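Side-chain contacts in putative amidohydrolase/peptidase (Burkholderia cenocepacia, PDB 4WJB), which probably hydrolyses carbon-nitrogen bonds other than peptide bonds, as a zinc-dependent member of the peptidase M20 family: residues 250-253 against 254-257; 411-414 against 415-419. One frame throughout, in Å; residues are numbered along the deposited sequence.

Contact 1 (250-253 against 254-257)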
loop_
_atom_site.group_PDB
_atom_site.type_symbol
_atom_site.label_atom_id
_atom_site.label_comp_id
_atom_site.label_asym_id
_atom_site.label_seq_id
_atom_site.Cartn_x
_atom_site.Cartn_y
_atom_site.Cartn_z
ATOM N N ASP A 250 6.072 5.873 -13.107
ATOM C CA ASP A 250 5.425 4.994 -12.141
ATOM C C ASP A 250 5.992 5.198 -10.740
ATOM O O ASP A 250 7.127 4.815 -10.458
ATOM C CB ASP A 250 5.581 3.533 -12.578
ATOM C CG ASP A 250 4.664 2.586 -11.820
ATOM O OD1 ASP A 250 4.461 2.780 -10.598
ATOM O OD2 ASP A 250 4.167 1.625 -12.447
ATOM N N ALA A 251 5.184 5.794 -9.867
ATOM C CA ALA A 251 5.595 6.081 -8.494
ATOM C C ALA A 251 5.757 4.817 -7.652
ATOM O O ALA A 251 6.564 4.782 -6.717
ATOM C CB ALA A 251 4.596 7.024 -7.836
ATOM N N LEU A 252 4.993 3.778 -7.971
ATOM C CA LEU A 252 5.063 2.544 -7.190
ATOM C C LEU A 252 6.333 1.755 -7.497
ATOM O O LEU A 252 6.896 1.109 -6.614
ATOM C CB LEU A 252 3.829 1.673 -7.434
ATOM C CG LEU A 252 3.765 0.369 -6.634
ATOM C CD1 LEU A 252 3.959 0.623 -5.137
ATOM C CD2 LEU A 252 2.451 -0.335 -6.880
ATOM N N VAL A 253 6.789 1.807 -8.744
ATOM C CA VAL A 253 8.035 1.140 -9.102
ATOM C C VAL A 253 9.202 1.840 -8.407
ATOM O O VAL A 253 10.134 1.193 -7.930
ATOM C CB VAL A 253 8.269 1.115 -10.626
ATOM C CG1 VAL A 253 9.659 0.573 -10.934
ATOM C CG2 VAL A 253 7.201 0.270 -11.317
ATOM N N GLY A 254 9.132 3.166 -8.333
ATOM C CA GLY A 254 10.121 3.939 -7.609
ATOM C C GLY A 254 10.183 3.522 -6.152
ATOM O O GLY A 254 11.266 3.335 -5.597
ATOM N N ALA A 255 9.013 3.369 -5.539
ATOM C CA ALA A 255 8.915 2.939 -4.155
ATOM C C ALA A 255 9.501 1.541 -3.986
ATOM O O ALA A 255 10.228 1.285 -3.031
ATOM C CB ALA A 255 7.471 2.974 -3.688
ATOM N N ALA A 256 9.191 0.651 -4.926
ATOM C CA ALA A 256 9.714 -0.714 -4.899
ATOM C C ALA A 256 11.235 -0.716 -4.855
ATOM O O ALA A 256 11.841 -1.454 -4.077
ATOM C CB ALA A 256 9.220 -1.496 -6.106
ATOM N N ARG A 257 11.848 0.118 -5.691
ATOM C CA ARG A 257 13.296 0.266 -5.696
ATOM C C ARG A 257 13.817 0.687 -4.321
ATOM O O ARG A 257 14.836 0.180 -3.861
ATOM C CB ARG A 257 13.730 1.288 -6.751
ATOM C CG ARG A 257 13.427 0.884 -8.179
ATOM C CD ARG A 257 13.794 2.006 -9.148
ATOM N NE ARG A 257 13.388 1.708 -10.519
ATOM C CZ ARG A 257 14.211 1.271 -11.467
ATOM N NH1 ARG A 257 15.498 1.080 -11.197
ATOM N NH2 ARG A 257 13.752 1.029 -12.689
#

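Contact 2 (411-414 against 415-419)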
loop_
_atom_site.group_PDB
_atom_site.type_symbol
_atom_site.label_atom_id
_atom_site.label_comp_id
_atom_site.label_asym_id
_atom_site.label_seq_id
_atom_site.Cartn_x
_atom_site.Cartn_y
_atom_site.Cartn_z
ATOM N N ASP A 411 19.265 -15.569 38.925
ATOM C CA ASP A 411 20.580 -15.855 39.492
ATOM C C ASP A 411 21.613 -14.809 39.066
ATOM O O ASP A 411 22.431 -14.369 39.877
ATOM C CB ASP A 411 21.050 -17.251 39.082
ATOM C CG ASP A 411 20.908 -18.268 40.198
ATOM O OD1 ASP A 411 21.031 -17.885 41.382
ATOM O OD2 ASP A 411 20.686 -19.455 39.888
ATOM N N VAL A 412 21.568 -14.417 37.794
ATOM C CA VAL A 412 22.449 -13.373 37.279
ATOM C C VAL A 412 22.150 -12.033 37.964
ATOM O O VAL A 412 23.070 -11.323 38.371
ATOM C CB VAL A 412 22.314 -13.220 35.743
ATOM C CG1 VAL A 412 23.116 -12.023 35.248
ATOM C CG2 VAL A 412 22.768 -14.499 35.040
ATOM N N LEU A 413 20.866 -11.702 38.103
ATOM C CA LEU A 413 20.454 -10.476 38.795
ATOM C C LEU A 413 20.951 -10.463 40.240
ATOM O O LEU A 413 21.446 -9.448 40.732
ATOM C CB LEU A 413 18.928 -10.320 38.791
ATOM C CG LEU A 413 18.466 -9.029 39.489
ATOM C CD1 LEU A 413 18.873 -7.811 38.651
ATOM C CD2 LEU A 413 16.969 -9.012 39.776
ATOM N N LEU A 414 20.797 -11.595 40.914
ATOM C CA LEU A 414 21.270 -11.742 42.287
ATOM C C LEU A 414 22.756 -11.415 42.407
ATOM O O LEU A 414 23.154 -10.632 43.265
ATOM C CB LEU A 414 20.998 -13.160 42.791
ATOM C CG LEU A 414 21.656 -13.543 44.121
ATOM C CD1 LEU A 414 21.201 -12.627 45.259
ATOM C CD2 LEU A 414 21.392 -15.008 44.462
ATOM N N ARG A 415 23.576 -12.001 41.541
ATOM C CA ARG A 415 25.019 -11.793 41.625
ATOM C C ARG A 415 25.427 -10.384 41.225
ATOM O O ARG A 415 26.333 -9.808 41.815
ATOM C CB ARG A 415 25.758 -12.817 40.762
ATOM C CG ARG A 415 25.471 -14.246 41.167
ATOM C CD ARG A 415 26.510 -14.754 42.158
ATOM N NE ARG A 415 27.574 -15.481 41.466
ATOM C CZ ARG A 415 27.795 -16.789 41.589
ATOM N NH1 ARG A 415 28.773 -17.355 40.900
ATOM N NH2 ARG A 415 27.050 -17.534 42.403
ATOM N N ALA A 416 24.767 -9.841 40.204
ATOM C CA ALA A 416 25.018 -8.472 39.771
ATOM C C ALA A 416 24.681 -7.468 40.874
ATOM O O ALA A 416 25.480 -6.581 41.188
ATOM C CB ALA A 416 24.220 -8.160 38.508
ATOM N N VAL A 417 23.487 -7.607 41.445
ATOM C CA VAL A 417 23.026 -6.708 42.498
ATOM C C VAL A 417 23.930 -6.825 43.710
ATOM O O VAL A 417 24.331 -5.819 44.306
ATOM C CB VAL A 417 21.569 -7.006 42.903
ATOM C CG1 VAL A 417 21.226 -6.327 44.231
ATOM C CG2 VAL A 417 20.620 -6.566 41.800
ATOM N N LEU A 418 24.265 -8.061 44.059
ATOM C CA LEU A 418 25.141 -8.320 45.191
ATOM C C LEU A 418 26.494 -7.634 45.010
ATOM O O LEU A 418 26.953 -6.935 45.905
ATOM C CB LEU A 418 25.336 -9.820 45.386
ATOM C CG LEU A 418 26.222 -10.196 46.572
ATOM C CD1 LEU A 418 25.695 -9.556 47.851
ATOM C CD2 LEU A 418 26.316 -11.704 46.716
ATOM N N GLN A 419 27.118 -7.813 43.846
ATOM C CA GLN A 419 28.428 -7.213 43.597
ATOM C C GLN A 419 28.390 -5.686 43.715
ATOM O O GLN A 419 29.260 -5.083 44.343
ATOM C CB GLN A 419 28.960 -7.610 42.216
ATOM C CG GLN A 419 30.297 -6.965 41.885
ATOM C CD GLN A 419 30.837 -7.375 40.531
ATOM O OE1 GLN A 419 30.467 -8.415 39.988
ATOM N NE2 GLN A 419 31.714 -6.550 39.973
#

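Contact 1 (250-253 against 254-257)
Val253 and Arg257, one helical turn apart, meet because of how each side chain leaves the backbone. In Val253 the first torsion (173°) sets CG1 opposite the backbone N, and in Arg257 CG stands opposite the carbonyl carbon (chi1 -64°), with the chain then extended as far as NE. The arginine thus runs back along the helix: its CG lies 3.3 Å from Val253 O, and its NE passes 3.9 Å from Val253 CG1, the methyl approaching the guanidinium at an oblique angle. Val253 O also accepts the amide of Arg257, N to O 3.0 Å. One turn earlier, Asp250 is the N-cap of helix 251-268. Its OD1 takes the amide of Val253 at 3.1 Å, the N-H arriving from above the carboxylate plane, 64° out of it, and adds a weaker bond to Leu252 N. The first main-chain bond, from Gly254 N to Asp250 O, is long and weak at 3.4 Å, whereas that from Ala256 N to Leu252 O has shortened to 2.9 Å. Ala256 packs on Ile259 of the second subunit. The salt bridge of Arg257 NH2 with Glu263 of that subunit probably offsets much of the guanidinium charge, while buried NE has no polar partner; at the amino end, the Asp250 carboxylate would interact favourably with the helix dipole.

Contact 2 (411-414 against 415-419)
Leu414 and Arg415 bury the most surface here, followed by Leu413, and all three sit on helix 403-421 near the C terminus of the chain. The carbonyl O of Leu414 accepts Leu418 N at 2.9 Å, while its side chain packs on Val118 and Leu122 of helix 109-124. Arg415 turns CG away from its own carbonyl carbon (chi1 -59°), which lays that methylene 3.3 Å from Asp411 O, the same oxygen that accepts the Arg415 amide. Bends at chi2 and chi3 then lead the guanidinium off without a salt bridge to Asp411: OD1 of Asp411 and NH2 of Arg415 remain 6.1 Å apart. Asp411 is instead paired with Arg18 and with the amide of Val19. Leu413 reaches one turn ahead, its CD1 3.8 Å from Val417 CG2, the two side chains crossing at a slant, and the same valine methyl lies 3.2 Å from Leu413 O. Leu413 also packs on Val118, and touches Thr93 of strand 91-96. Between these two segments the side chains therefore meet through van der Waals contact, and the polar bonding is left to the main chain.

In the fold
Both contacts are largely buried turns within a single helix, each with an arginine (Arg257, Arg415) as its partly exposed residue, yet they lie on opposite sides of the chain's centre, with centres 53 Å apart. Contact 1 opens helix 251-268 at the dimer interface, far from the zinc site; some of its side chains pack on strand 289-302 and others on the second subunit. Contact 2 lies inside the other, zinc-bearing domain, where helix 403-421 packs against helices 109-124 and 345-357 and strand 91-96 of its own chain, and Leu413 comes within about 10 Å of His203, side chain to side chain. Charge accordingly pairs between subunits in the first and within the chain in the second.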